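Local atomic coordinates of protein RIF2 (Saccharomyces cerevisiae, PDB entry 4BJ1), a protein that binds RAP1 and RIF1 at yeast telomeres and takes part in transcriptional silencing and the regulation of telomere length. Residues Tyr10-Lys14 with Ile288-Phe294; Leu21-Tyr25 with Phe277-Phe281; Tyr61-Asp65 with Tyr148-Leu154; Leu74-Asn78 with Glu141-Ile146. All coordinates share one frame. Residues are numbered along the deposited sequence.

Contacts 1 and 2 pair the same two helices, 10-26 and 276-290, with centres about 17 Å apart, and touch through Ile-288 and Leu-21. Both are buried, but contact 1 gives two carbonyls at a helix end tyrosine and lysine donors, whereas contact 2, joining the C-terminal end of helix 10-26 to the first turns of helix 276-290, is mainly aromatic packing with a single hydroxyl pair. Contacts 3 and 4 share strand 145-153 of the parallel sheet. Contact 3, near the chain centre, sets a buried lysine between a tyrosine and an aspartate; contact 4, partly buried at the start of the strand, relies mostly on backbone polar groups. All but contact 4 touch the second subunit.

Contact 1 of 4, residues Tyr10-Lys14 with Ile288-Phe294; sequences YQKFK and IVQSRTF
The first turn of helix 10-26 packs where helix 276-290 ends and the chain turns into helix 294-304. Residues 10-14 are helical (Lys-14 N to Tyr-10 O, 2.6 Å); 288-290 are helical too, and Ser-291 (psi 136°) breaks away. CA atoms pair Tyr-10 with Phe-294 (5.7 Å) and Lys-14 with Ile-288 (6.3 Å). Two carbonyls of the last helical turn take side-chain donors: Tyr-10, t in chi1, donates from OH to Ile-288 O at 3.2 Å, and Lys-14, with all four chi angles t, donates from NZ to Val-289 O at 3.1 Å. Ile-288 O also accepts a weak bond from Ser-291 N (3.4 Å). Ser-291 OG turns back to Ile-287 O, while Thr-293 OG1 N-caps the next helix through Glu-296 N. The Tyr-10 ring lies along the linker, with Phe-294 N over one face, 3.5 Å from Tyr-10 CD1, and Ser-291 O at its edge, 3.2 Å from Tyr-10 CE2. Phe-294 points its edge at the face of Phe-13, a T-shaped pair with centroids 5.3 Å apart and planes at 76°. This is a connection between two successive helices of the AAA+ lid, packed against by helix 10-26.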
loop_
_atom_site.group_PDB
_atom_site.type_symbol
_atom_site.label_atom_id
_atom_site.label_comp_id
_atom_site.label_asym_id
_atom_site.label_seq_id
_atom_site.Cartn_x
_atom_site.Cartn_y
_atom_site.Cartn_z
ATOM N N TYR A 10 13.047 -0.883 -13.087
ATOM C CA TYR A 10 11.632 -0.672 -13.314
ATOM C C TYR A 10 10.834 -1.467 -12.279
ATOM O O TYR A 10 9.828 -0.966 -11.796
ATOM C CB TYR A 10 11.246 -1.019 -14.764
ATOM C CG TYR A 10 9.778 -0.844 -15.036
ATOM C CD1 TYR A 10 9.172 0.404 -14.918
ATOM C CD2 TYR A 10 8.968 -1.941 -15.310
ATOM C CE1 TYR A 10 7.793 0.555 -15.062
ATOM C CE2 TYR A 10 7.581 -1.804 -15.446
ATOM C CZ TYR A 10 7.000 -0.556 -15.318
ATOM O OH TYR A 10 5.648 -0.425 -15.497
ATOM N N GLN A 11 11.325 -2.645 -11.866
ATOM C CA GLN A 11 10.695 -3.453 -10.832
ATOM C C GLN A 11 10.481 -2.647 -9.537
ATOM O O GLN A 11 9.461 -2.823 -8.877
ATOM C CB GLN A 11 11.534 -4.704 -10.558
ATOM C CG GLN A 11 10.847 -5.734 -9.682
ATOM C CD GLN A 11 9.581 -6.214 -10.321
ATOM O OE1 GLN A 11 9.581 -6.681 -11.468
ATOM N NE2 GLN A 11 8.474 -6.073 -9.597
ATOM N N LYS A 12 11.417 -1.749 -9.195
ATOM C CA LYS A 12 11.292 -0.887 -8.020
ATOM C C LYS A 12 10.106 0.076 -8.219
ATOM O O LYS A 12 9.260 0.165 -7.326
ATOM C CB LYS A 12 12.601 -0.132 -7.718
ATOM C CG LYS A 12 12.483 0.728 -6.467
ATOM C CD LYS A 12 13.836 1.136 -5.873
ATOM C CE LYS A 12 14.372 2.472 -6.339
ATOM N NZ LYS A 12 13.439 3.580 -6.040
ATOM N N PHE A 13 10.019 0.739 -9.411
ATOM C CA PHE A 13 8.950 1.655 -9.787
ATOM C C PHE A 13 7.641 0.897 -9.827
ATOM O O PHE A 13 6.695 1.297 -9.152
ATOM C CB PHE A 13 9.226 2.298 -11.156
ATOM C CG PHE A 13 8.215 3.357 -11.501
ATOM C CD1 PHE A 13 8.343 4.650 -11.008
ATOM C CD2 PHE A 13 7.071 3.040 -12.233
ATOM C CE1 PHE A 13 7.352 5.615 -11.257
ATOM C CE2 PHE A 13 6.082 4.006 -12.486
ATOM C CZ PHE A 13 6.236 5.289 -12.008
ATOM N N LYS A 14 7.584 -0.204 -10.615
ATOM C CA LYS A 14 6.427 -1.067 -10.818
ATOM C C LYS A 14 5.791 -1.417 -9.488
ATOM O O LYS A 14 4.609 -1.123 -9.299
ATOM C CB LYS A 14 6.849 -2.338 -11.573
ATOM C CG LYS A 14 5.712 -3.304 -11.902
ATOM C CD LYS A 14 6.128 -4.182 -13.049
ATOM C CE LYS A 14 5.303 -5.416 -13.176
ATOM N NZ LYS A 14 5.941 -6.330 -14.147
ATOM N N ILE A 288 0.603 -0.928 -15.918
ATOM C CA ILE A 288 1.774 -1.052 -15.025
ATOM C C ILE A 288 2.283 -2.485 -15.022
ATOM O O ILE A 288 3.436 -2.695 -15.349
ATOM C CB ILE A 288 1.542 -0.473 -13.579
ATOM C CG1 ILE A 288 1.168 1.046 -13.652
ATOM C CG2 ILE A 288 2.773 -0.702 -12.690
ATOM C CD1 ILE A 288 0.513 1.618 -12.502
ATOM N N VAL A 289 1.421 -3.460 -14.681
ATOM C CA VAL A 289 1.724 -4.900 -14.623
ATOM C C VAL A 289 2.312 -5.417 -15.963
ATOM O O VAL A 289 3.412 -5.967 -15.952
ATOM C CB VAL A 289 0.496 -5.715 -14.133
ATOM C CG1 VAL A 289 0.572 -7.171 -14.554
ATOM C CG2 VAL A 289 0.337 -5.605 -12.624
ATOM N N GLN A 290 1.607 -5.195 -17.102
ATOM C CA GLN A 290 2.028 -5.651 -18.433
ATOM C C GLN A 290 3.323 -5.048 -18.953
ATOM O O GLN A 290 3.940 -5.660 -19.813
ATOM C CB GLN A 290 0.946 -5.406 -19.464
ATOM C CG GLN A 290 -0.333 -6.188 -19.246
ATOM C CD GLN A 290 -1.496 -5.545 -19.970
ATOM O OE1 GLN A 290 -2.652 -5.904 -19.728
ATOM N NE2 GLN A 290 -1.229 -4.573 -20.866
ATOM N N SER A 291 3.707 -3.849 -18.500
ATOM C CA SER A 291 4.937 -3.210 -18.953
ATOM C C SER A 291 6.135 -3.851 -18.283
ATOM O O SER A 291 6.098 -4.093 -17.078
ATOM C CB SER A 291 4.924 -1.713 -18.671
ATOM O OG SER A 291 3.898 -1.079 -19.408
ATOM N N ARG A 292 7.199 -4.123 -19.065
ATOM C CA ARG A 292 8.415 -4.743 -18.554
ATOM C C ARG A 292 9.568 -3.745 -18.399
ATOM O O ARG A 292 10.569 -4.050 -17.746
ATOM C CB ARG A 292 8.790 -5.954 -19.405
ATOM C CG ARG A 292 7.837 -7.128 -19.169
ATOM C CD ARG A 292 8.361 -8.431 -19.742
ATOM N NE ARG A 292 9.590 -8.872 -19.078
ATOM C CZ ARG A 292 10.397 -9.816 -19.549
ATOM N NH1 ARG A 292 10.113 -10.434 -20.690
ATOM N NH2 ARG A 292 11.499 -10.147 -18.886
ATOM N N THR A 293 9.418 -2.547 -18.993
ATOM C CA THR A 293 10.388 -1.457 -18.891
ATOM C C THR A 293 9.674 -0.130 -18.647
ATOM O O THR A 293 8.467 -0.026 -18.899
ATOM C CB THR A 293 11.285 -1.381 -20.109
ATOM O OG1 THR A 293 10.492 -1.004 -21.230
ATOM C CG2 THR A 293 12.059 -2.678 -20.381
ATOM N N PHE A 294 10.420 0.889 -18.156
ATOM C CA PHE A 294 9.854 2.212 -17.898
ATOM C C PHE A 294 9.345 2.873 -19.194
ATOM O O PHE A 294 8.279 3.514 -19.196
ATOM C CB PHE A 294 10.854 3.115 -17.163
ATOM C CG PHE A 294 10.245 4.409 -16.668
ATOM C CD1 PHE A 294 9.253 4.402 -15.683
ATOM C CD2 PHE A 294 10.643 5.630 -17.197
ATOM C CE1 PHE A 294 8.674 5.598 -15.243
ATOM C CE2 PHE A 294 10.085 6.827 -16.739
ATOM C CZ PHE A 294 9.100 6.806 -15.772
#

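Contact 2 of 4, residues Leu21-Tyr25 with Phe277-Phe281; sequences LGTNY and FTYLF
Both segments are regular helix, each with its i to i+4 bond: Tyr-25 N to Leu-21 O at 3.0 Å and Phe-281 N to Phe-277 O at 2.8 Å. The two short axes run antiparallel, at 178°, and approach to 11.3 Å, a separation wide enough for aromatic rings to fill. The nearest CA atoms are those of Tyr-25 and Phe-277, 7.2 Å apart. Tyr-25 and Phe-281, both t in chi1, point toward the opposite helix and overlap between them, their centroids 4.6 Å apart and their planes inclined at 33°; Tyr-25 CD1 also reaches Phe-281 CB at 3.8 Å. The edge of the Phe-281 ring meets the backbone of the other helix, with CE1 3.8 Å from Leu-21 O and 3.9 Å from Gly-22 CA, where no side chain intervenes. Leu-21, with rotamer t,p, adds CG at 4.0 Å from Phe-281 CD1. Tyr-25 passes Phe-277, its CE1 4.1 Å from Phe-277 CB, and ends with OH 2.7 Å from Thr-278 OG1, a hydrogen bond between hydroxyls. His-59 extends the aromatic cluster, stacked on Phe-277 and edge-to-face with Tyr-25, while Gln-11 of the second subunit packs on Tyr-25, Thr-278 and Phe-281. The chemistry is thus that of an apolar, aromatic helix interface in which one short hydroxyl bond satisfies the polar tip of the buried tyrosine.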
loop_
_atom_site.group_PDB
_atom_site.type_symbol
_atom_site.label_atom_id
_atom_site.label_comp_id
_atom_site.label_asym_id
_atom_site.label_seq_id
_atom_site.Cartn_x
_atom_site.Cartn_y
_atom_site.Cartn_z
ATOM N N LEU A 21 -0.989 3.070 -6.254
ATOM C CA LEU A 21 -2.256 3.085 -6.987
ATOM C C LEU A 21 -3.312 2.387 -6.099
ATOM O O LEU A 21 -4.387 2.953 -5.888
ATOM C CB LEU A 21 -2.072 2.432 -8.376
ATOM C CG LEU A 21 -3.216 2.533 -9.406
ATOM C CD1 LEU A 21 -3.506 3.989 -9.832
ATOM C CD2 LEU A 21 -2.870 1.726 -10.633
ATOM N N GLY A 22 -2.916 1.276 -5.458
ATOM C CA GLY A 22 -3.747 0.568 -4.492
ATOM C C GLY A 22 -4.203 1.482 -3.372
ATOM O O GLY A 22 -5.401 1.669 -3.158
ATOM N N THR A 23 -3.248 2.124 -2.710
ATOM C CA THR A 23 -3.449 3.110 -1.642
ATOM C C THR A 23 -4.322 4.293 -2.073
ATOM O O THR A 23 -5.248 4.656 -1.344
ATOM C CB THR A 23 -2.079 3.547 -1.128
ATOM O OG1 THR A 23 -1.469 2.400 -0.555
ATOM C CG2 THR A 23 -2.150 4.635 -0.100
ATOM N N ASN A 24 -4.023 4.883 -3.239
ATOM C CA ASN A 24 -4.751 6.006 -3.822
ATOM C C ASN A 24 -6.213 5.682 -3.998
ATOM O O ASN A 24 -7.028 6.471 -3.557
ATOM C CB ASN A 24 -4.130 6.459 -5.149
ATOM C CG ASN A 24 -2.829 7.196 -4.996
ATOM O OD1 ASN A 24 -2.376 7.509 -3.899
ATOM N ND2 ASN A 24 -2.189 7.486 -6.098
ATOM N N TYR A 25 -6.545 4.519 -4.586
ATOM C CA TYR A 25 -7.917 4.044 -4.754
ATOM C C TYR A 25 -8.619 3.959 -3.405
ATOM O O TYR A 25 -9.702 4.527 -3.251
ATOM C CB TYR A 25 -7.902 2.653 -5.395
ATOM C CG TYR A 25 -9.252 2.049 -5.731
ATOM C CD1 TYR A 25 -9.898 2.369 -6.923
ATOM C CD2 TYR A 25 -9.793 1.022 -4.954
ATOM C CE1 TYR A 25 -11.093 1.750 -7.288
ATOM C CE2 TYR A 25 -10.972 0.372 -5.327
ATOM C CZ TYR A 25 -11.627 0.752 -6.490
ATOM O OH TYR A 25 -12.799 0.145 -6.882
ATOM N N PHE A 277 -13.610 5.268 -11.035
ATOM C CA PHE A 277 -12.418 4.923 -10.243
ATOM C C PHE A 277 -11.951 3.494 -10.499
ATOM O O PHE A 277 -10.769 3.268 -10.733
ATOM C CB PHE A 277 -12.636 5.217 -8.747
ATOM C CG PHE A 277 -12.608 6.695 -8.433
ATOM C CD1 PHE A 277 -13.750 7.471 -8.557
ATOM C CD2 PHE A 277 -11.429 7.319 -8.059
ATOM C CE1 PHE A 277 -13.717 8.845 -8.292
ATOM C CE2 PHE A 277 -11.397 8.696 -7.800
ATOM C CZ PHE A 277 -12.547 9.446 -7.906
ATOM N N THR A 278 -12.905 2.567 -10.553
ATOM C CA THR A 278 -12.709 1.150 -10.818
ATOM C C THR A 278 -12.264 0.940 -12.261
ATOM O O THR A 278 -11.286 0.224 -12.469
ATOM C CB THR A 278 -13.991 0.406 -10.475
ATOM O OG1 THR A 278 -14.269 0.599 -9.086
ATOM C CG2 THR A 278 -13.908 -1.062 -10.798
ATOM N N TYR A 279 -12.944 1.585 -13.254
ATOM C CA TYR A 279 -12.560 1.480 -14.667
ATOM C C TYR A 279 -11.106 1.984 -14.840
ATOM O O TYR A 279 -10.292 1.281 -15.440
ATOM C CB TYR A 279 -13.570 2.186 -15.606
ATOM C CG TYR A 279 -13.461 1.756 -17.057
ATOM C CD1 TYR A 279 -12.507 2.316 -17.898
ATOM C CD2 TYR A 279 -14.320 0.802 -17.593
ATOM C CE1 TYR A 279 -12.359 1.888 -19.219
ATOM C CE2 TYR A 279 -14.216 0.399 -18.932
ATOM C CZ TYR A 279 -13.221 0.940 -19.740
ATOM O OH TYR A 279 -13.014 0.538 -21.043
ATOM N N LEU A 280 -10.751 3.125 -14.218
ATOM C CA LEU A 280 -9.388 3.659 -14.278
ATOM C C LEU A 280 -8.360 2.767 -13.550
ATOM O O LEU A 280 -7.266 2.521 -14.078
ATOM C CB LEU A 280 -9.340 5.101 -13.750
ATOM C CG LEU A 280 -7.986 5.787 -13.751
ATOM C CD1 LEU A 280 -7.485 6.022 -15.161
ATOM C CD2 LEU A 280 -8.034 7.049 -12.948
ATOM N N PHE A 281 -8.715 2.289 -12.346
ATOM C CA PHE A 281 -7.873 1.409 -11.550
ATOM C C PHE A 281 -7.576 0.129 -12.333
ATOM O O PHE A 281 -6.412 -0.233 -12.477
ATOM C CB PHE A 281 -8.554 1.105 -10.202
ATOM C CG PHE A 281 -7.736 0.256 -9.270
ATOM C CD1 PHE A 281 -6.699 0.813 -8.523
ATOM C CD2 PHE A 281 -7.978 -1.114 -9.156
ATOM C CE1 PHE A 281 -5.925 0.017 -7.679
ATOM C CE2 PHE A 281 -7.199 -1.910 -8.309
ATOM C CZ PHE A 281 -6.190 -1.340 -7.577
#

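Contact 3 of 4, residues Tyr61-Asp65 with Tyr148-Leu154; sequences YAGID and YFKFEQL
Lys-150 NZ lies between two helix residues one turn apart, donating a hydrogen bond to Tyr-61 OH at 2.9 Å and forming a salt bridge with Asp-65 OD1 at 3.2 Å. The other aspartate oxygen, OD2, forms a salt bridge with Lys-12 of the second subunit, so the carboxylate is shared between the sheet and the dimer partner. Tyr-148 OH comes to 3.8 Å from Asp-65 OD1. Tyr-61, t in chi1, reaches toward the strand, with OH 4.0 Å from Glu-152 CG, and Leu-154 CD1 sits over its face in a CH-pi contact, 4.0 Å from the ring centroid. Glu-152 OE2 instead turns to accept Leu-154 N at 3.2 Å. The helix 61-65 and the strand 148-153 run nearly antiparallel, at 171° with axes 12.6 Å apart, and their CA atoms pair Tyr-61 with Leu-154 (9.1 Å) and Asp-65 with Lys-150 (10.0 Å). A helix packed on one face of the parallel sheet, antiparallel to the strand beneath, is the alpha/beta layering of the ASCE, AAA+-type fold.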
loop_
_atom_site.group_PDB
_atom_site.type_symbol
_atom_site.label_atom_id
_atom_site.label_comp_id
_atom_site.label_asym_id
_atom_site.label_seq_id
_atom_site.Cartn_x
_atom_site.Cartn_y
_atom_site.Cartn_z
ATOM N N TYR A 61 -17.072 1.943 -1.004
ATOM C CA TYR A 61 -17.208 0.838 -0.066
ATOM C C TYR A 61 -15.828 0.330 0.362
ATOM O O TYR A 61 -15.566 0.249 1.572
ATOM C CB TYR A 61 -18.022 -0.286 -0.719
ATOM C CG TYR A 61 -18.162 -1.538 0.116
ATOM C CD1 TYR A 61 -18.422 -1.466 1.490
ATOM C CD2 TYR A 61 -18.104 -2.801 -0.472
ATOM C CE1 TYR A 61 -18.524 -2.615 2.267
ATOM C CE2 TYR A 61 -18.266 -3.956 0.285
ATOM C CZ TYR A 61 -18.462 -3.859 1.657
ATOM O OH TYR A 61 -18.567 -4.997 2.410
ATOM N N ALA A 62 -14.929 0.033 -0.625
ATOM C CA ALA A 62 -13.560 -0.431 -0.372
ATOM C C ALA A 62 -12.798 0.590 0.515
ATOM O O ALA A 62 -12.128 0.195 1.477
ATOM C CB ALA A 62 -12.838 -0.673 -1.683
ATOM N N GLY A 63 -12.994 1.883 0.234
ATOM C CA GLY A 63 -12.383 2.980 0.970
ATOM C C GLY A 63 -12.846 3.070 2.407
ATOM O O GLY A 63 -12.028 3.270 3.303
ATOM N N ILE A 64 -14.155 2.943 2.632
ATOM C CA ILE A 64 -14.773 3.021 3.958
ATOM C C ILE A 64 -14.309 1.824 4.740
ATOM O O ILE A 64 -13.906 1.955 5.902
ATOM C CB ILE A 64 -16.343 3.077 3.897
ATOM C CG1 ILE A 64 -16.833 4.348 3.187
ATOM C CG2 ILE A 64 -16.941 3.008 5.298
ATOM C CD1 ILE A 64 -18.015 4.154 2.416
ATOM N N ASP A 65 -14.373 0.645 4.086
ATOM C CA ASP A 65 -13.992 -0.605 4.706
ATOM C C ASP A 65 -12.556 -0.567 5.226
ATOM O O ASP A 65 -12.383 -0.800 6.424
ATOM C CB ASP A 65 -14.266 -1.801 3.802
ATOM C CG ASP A 65 -14.390 -3.079 4.599
ATOM O OD1 ASP A 65 -15.154 -3.087 5.618
ATOM O OD2 ASP A 65 -13.726 -4.055 4.235
ATOM N N TYR A 148 -17.796 -6.259 16.232
ATOM C CA TYR A 148 -18.115 -5.424 15.091
ATOM C C TYR A 148 -18.935 -6.265 14.172
ATOM O O TYR A 148 -18.428 -7.234 13.607
ATOM C CB TYR A 148 -16.853 -4.821 14.422
ATOM C CG TYR A 148 -16.942 -4.607 12.922
ATOM C CD1 TYR A 148 -17.952 -3.818 12.360
ATOM C CD2 TYR A 148 -16.005 -5.171 12.062
ATOM C CE1 TYR A 148 -18.045 -3.639 10.976
ATOM C CE2 TYR A 148 -16.072 -4.973 10.681
ATOM C CZ TYR A 148 -17.092 -4.206 10.140
ATOM O OH TYR A 148 -17.130 -4.011 8.776
ATOM N N PHE A 149 -20.233 -5.930 14.089
ATOM C CA PHE A 149 -21.227 -6.580 13.237
ATOM C C PHE A 149 -21.274 -5.787 11.952
ATOM O O PHE A 149 -21.430 -4.568 11.988
ATOM C CB PHE A 149 -22.605 -6.588 13.896
ATOM C CG PHE A 149 -22.706 -7.317 15.216
ATOM C CD1 PHE A 149 -23.024 -8.670 15.259
ATOM C CD2 PHE A 149 -22.549 -6.632 16.422
ATOM C CE1 PHE A 149 -23.152 -9.334 16.484
ATOM C CE2 PHE A 149 -22.651 -7.304 17.643
ATOM C CZ PHE A 149 -22.971 -8.644 17.666
ATOM N N LYS A 150 -21.111 -6.462 10.822
ATOM C CA LYS A 150 -21.079 -5.808 9.521
ATOM C C LYS A 150 -22.229 -6.292 8.667
ATOM O O LYS A 150 -22.415 -7.504 8.523
ATOM C CB LYS A 150 -19.712 -6.077 8.850
ATOM C CG LYS A 150 -19.608 -5.730 7.370
ATOM C CD LYS A 150 -18.704 -6.732 6.670
ATOM C CE LYS A 150 -18.450 -6.371 5.230
ATOM N NZ LYS A 150 -17.433 -5.291 5.084
ATOM N N PHE A 151 -22.999 -5.351 8.102
ATOM C CA PHE A 151 -24.123 -5.668 7.226
ATOM C C PHE A 151 -24.040 -4.801 5.984
ATOM O O PHE A 151 -23.883 -3.591 6.092
ATOM C CB PHE A 151 -25.476 -5.511 7.950
ATOM C CG PHE A 151 -26.646 -5.927 7.094
ATOM C CD1 PHE A 151 -26.875 -7.269 6.799
ATOM C CD2 PHE A 151 -27.498 -4.977 6.545
ATOM C CE1 PHE A 151 -27.943 -7.651 5.981
ATOM C CE2 PHE A 151 -28.561 -5.360 5.720
ATOM C CZ PHE A 151 -28.770 -6.693 5.438
ATOM N N GLU A 152 -24.114 -5.420 4.809
ATOM C CA GLU A 152 -23.979 -4.735 3.532
ATOM C C GLU A 152 -25.211 -4.978 2.625
ATOM O O GLU A 152 -25.484 -6.113 2.216
ATOM C CB GLU A 152 -22.634 -5.137 2.885
ATOM C CG GLU A 152 -22.463 -4.795 1.408
ATOM C CD GLU A 152 -22.896 -5.900 0.459
ATOM O OE1 GLU A 152 -22.319 -7.011 0.540
ATOM O OE2 GLU A 152 -23.845 -5.673 -0.329
ATOM N N GLN A 153 -25.948 -3.896 2.322
ATOM C CA GLN A 153 -27.151 -3.916 1.492
ATOM C C GLN A 153 -26.937 -2.933 0.318
ATOM O O GLN A 153 -27.640 -1.916 0.221
ATOM C CB GLN A 153 -28.375 -3.529 2.369
ATOM N N LEU A 154 -25.963 -3.239 -0.571
ATOM C CA LEU A 154 -25.548 -2.321 -1.636
ATOM C C LEU A 154 -26.139 -2.576 -3.045
ATOM O O LEU A 154 -25.847 -1.814 -3.975
ATOM C CB LEU A 154 -24.013 -2.253 -1.700
ATOM C CG LEU A 154 -23.296 -1.535 -0.558
ATOM C CD1 LEU A 154 -21.825 -1.550 -0.776
ATOM C CD2 LEU A 154 -23.724 -0.103 -0.442
#

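Contact 4 of 4, residues Leu74-Asn78 with Glu141-Ile146; sequences LVDIN and ESIDHI
This is an edge-of-sheet contact where strands 78-83 and 145-153 begin: the loop 74-78 leaving helix 58-74 meets the loop 141-144 and the first residues of the neighbouring strand. The strands are parallel neighbours in the sheet; at their start the CA atoms of Asn-78 and His-145 are 4.8 Å apart. Both backbone polar groups of Asn-78 are hydrogen-bonded: its O accepts Ile-146 N at 2.8 Å, and its N donates to Ser-142 OG at 3.2 Å. That hydroxyl (chi1 p) donates to Asp-144 O of its own segment at 2.7 Å, linking it to Asn-78 N. The Asn-78 side chain (chi1 t) places OD1 3.5 Å from His-145 ND1, a weak bond, and ND2 3.5 Å from Glu-141 CG. On the apolar side, Ile-146 CD1 takes Val-75 CG1 and Ile-77 CG2, each at 3.9 Å. Polar backbone groups where the strands begin are therefore met by a serine hydroxyl as well as by the Ile-146 N to Asn-78 O hydrogen bond, beside aliphatic packing.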
loop_
_atom_site.group_PDB
_atom_site.type_symbol
_atom_site.label_atom_id
_atom_site.label_comp_id
_atom_site.label_asym_id
_atom_site.label_seq_id
_atom_site.Cartn_x
_atom_site.Cartn_y
_atom_site.Cartn_z
ATOM N N LEU A 74 -6.112 0.353 15.603
ATOM C CA LEU A 74 -5.702 1.326 16.630
ATOM C C LEU A 74 -6.209 0.918 18.031
ATOM O O LEU A 74 -5.563 1.249 19.028
ATOM C CB LEU A 74 -6.224 2.733 16.252
ATOM C CG LEU A 74 -5.915 3.900 17.193
ATOM C CD1 LEU A 74 -5.514 5.122 16.416
ATOM C CD2 LEU A 74 -7.099 4.202 18.118
ATOM N N VAL A 75 -7.381 0.232 18.090
ATOM C CA VAL A 75 -8.049 -0.242 19.313
ATOM C C VAL A 75 -7.143 -1.216 20.087
ATOM O O VAL A 75 -6.729 -2.248 19.543
ATOM C CB VAL A 75 -9.462 -0.834 19.024
ATOM C CG1 VAL A 75 -10.168 -1.243 20.319
ATOM C CG2 VAL A 75 -10.323 0.157 18.238
ATOM N N ASP A 76 -6.831 -0.852 21.351
ATOM C CA ASP A 76 -5.957 -1.598 22.273
ATOM C C ASP A 76 -6.720 -2.636 23.162
ATOM O O ASP A 76 -6.223 -3.050 24.227
ATOM C CB ASP A 76 -5.129 -0.603 23.128
ATOM C CG ASP A 76 -5.913 0.145 24.207
ATOM O OD1 ASP A 76 -7.128 0.410 23.995
ATOM O OD2 ASP A 76 -5.314 0.470 25.259
ATOM N N ILE A 77 -7.917 -3.051 22.694
ATOM C CA ILE A 77 -8.846 -3.984 23.332
ATOM C C ILE A 77 -9.232 -5.036 22.293
ATOM O O ILE A 77 -9.164 -4.743 21.099
ATOM C CB ILE A 77 -10.039 -3.121 23.848
ATOM C CG1 ILE A 77 -9.955 -2.913 25.377
ATOM C CG2 ILE A 77 -11.429 -3.603 23.404
ATOM C CD1 ILE A 77 -8.867 -1.833 25.893
ATOM N N ASN A 78 -9.601 -6.253 22.715
ATOM C CA ASN A 78 -9.990 -7.298 21.764
ATOM C C ASN A 78 -11.174 -6.893 20.863
ATOM O O ASN A 78 -12.185 -6.373 21.340
ATOM C CB ASN A 78 -10.259 -8.606 22.467
ATOM C CG ASN A 78 -10.598 -9.727 21.539
ATOM O OD1 ASN A 78 -11.772 -9.983 21.245
ATOM N ND2 ASN A 78 -9.580 -10.460 21.114
ATOM N N GLU A 141 -8.436 -13.099 25.928
ATOM C CA GLU A 141 -7.479 -12.133 25.411
ATOM C C GLU A 141 -7.403 -10.904 26.309
ATOM O O GLU A 141 -6.295 -10.484 26.660
ATOM C CB GLU A 141 -7.870 -11.708 23.980
ATOM C CG GLU A 141 -7.674 -12.788 22.933
ATOM C CD GLU A 141 -6.345 -12.682 22.221
ATOM O OE1 GLU A 141 -6.276 -11.937 21.216
ATOM O OE2 GLU A 141 -5.366 -13.307 22.691
ATOM N N SER A 142 -8.582 -10.302 26.630
ATOM C CA SER A 142 -8.739 -9.102 27.465
ATOM C C SER A 142 -10.084 -9.134 28.153
ATOM O O SER A 142 -10.926 -9.932 27.764
ATOM C CB SER A 142 -8.564 -7.820 26.641
ATOM O OG SER A 142 -9.491 -7.694 25.578
ATOM N N ILE A 143 -10.275 -8.316 29.200
ATOM C CA ILE A 143 -11.521 -8.246 29.969
ATOM C C ILE A 143 -12.605 -7.605 29.111
ATOM O O ILE A 143 -13.747 -8.086 29.096
ATOM C CB ILE A 143 -11.323 -7.523 31.331
ATOM C CG1 ILE A 143 -10.660 -8.443 32.356
ATOM C CG2 ILE A 143 -12.639 -6.960 31.879
ATOM C CD1 ILE A 143 -10.038 -7.715 33.467
ATOM N N ASP A 144 -12.229 -6.535 28.390
ATOM C CA ASP A 144 -13.127 -5.803 27.504
ATOM C C ASP A 144 -13.051 -6.348 26.071
ATOM O O ASP A 144 -11.971 -6.712 25.610
ATOM C CB ASP A 144 -12.787 -4.304 27.529
ATOM C CG ASP A 144 -12.902 -3.651 28.891
ATOM O OD1 ASP A 144 -14.017 -3.664 29.466
ATOM O OD2 ASP A 144 -11.888 -3.088 29.367
ATOM N N HIS A 145 -14.181 -6.397 25.369
ATOM C CA HIS A 145 -14.260 -6.881 23.991
ATOM C C HIS A 145 -15.123 -5.948 23.186
ATOM O O HIS A 145 -15.975 -5.272 23.752
ATOM C CB HIS A 145 -14.884 -8.286 23.925
ATOM C CG HIS A 145 -14.241 -9.279 24.833
ATOM N ND1 HIS A 145 -13.182 -10.058 24.409
ATOM C CD2 HIS A 145 -14.500 -9.550 26.137
ATOM C CE1 HIS A 145 -12.850 -10.803 25.454
ATOM N NE2 HIS A 145 -13.617 -10.528 26.524
ATOM N N ILE A 146 -14.913 -5.916 21.864
ATOM C CA ILE A 146 -15.692 -5.130 20.914
ATOM C C ILE A 146 -16.088 -6.076 19.804
ATOM O O ILE A 146 -15.230 -6.710 19.180
ATOM C CB ILE A 146 -14.958 -3.871 20.383
ATOM C CG1 ILE A 146 -14.887 -2.767 21.458
ATOM C CG2 ILE A 146 -15.639 -3.339 19.114
ATOM C CD1 ILE A 146 -13.921 -1.570 21.125
#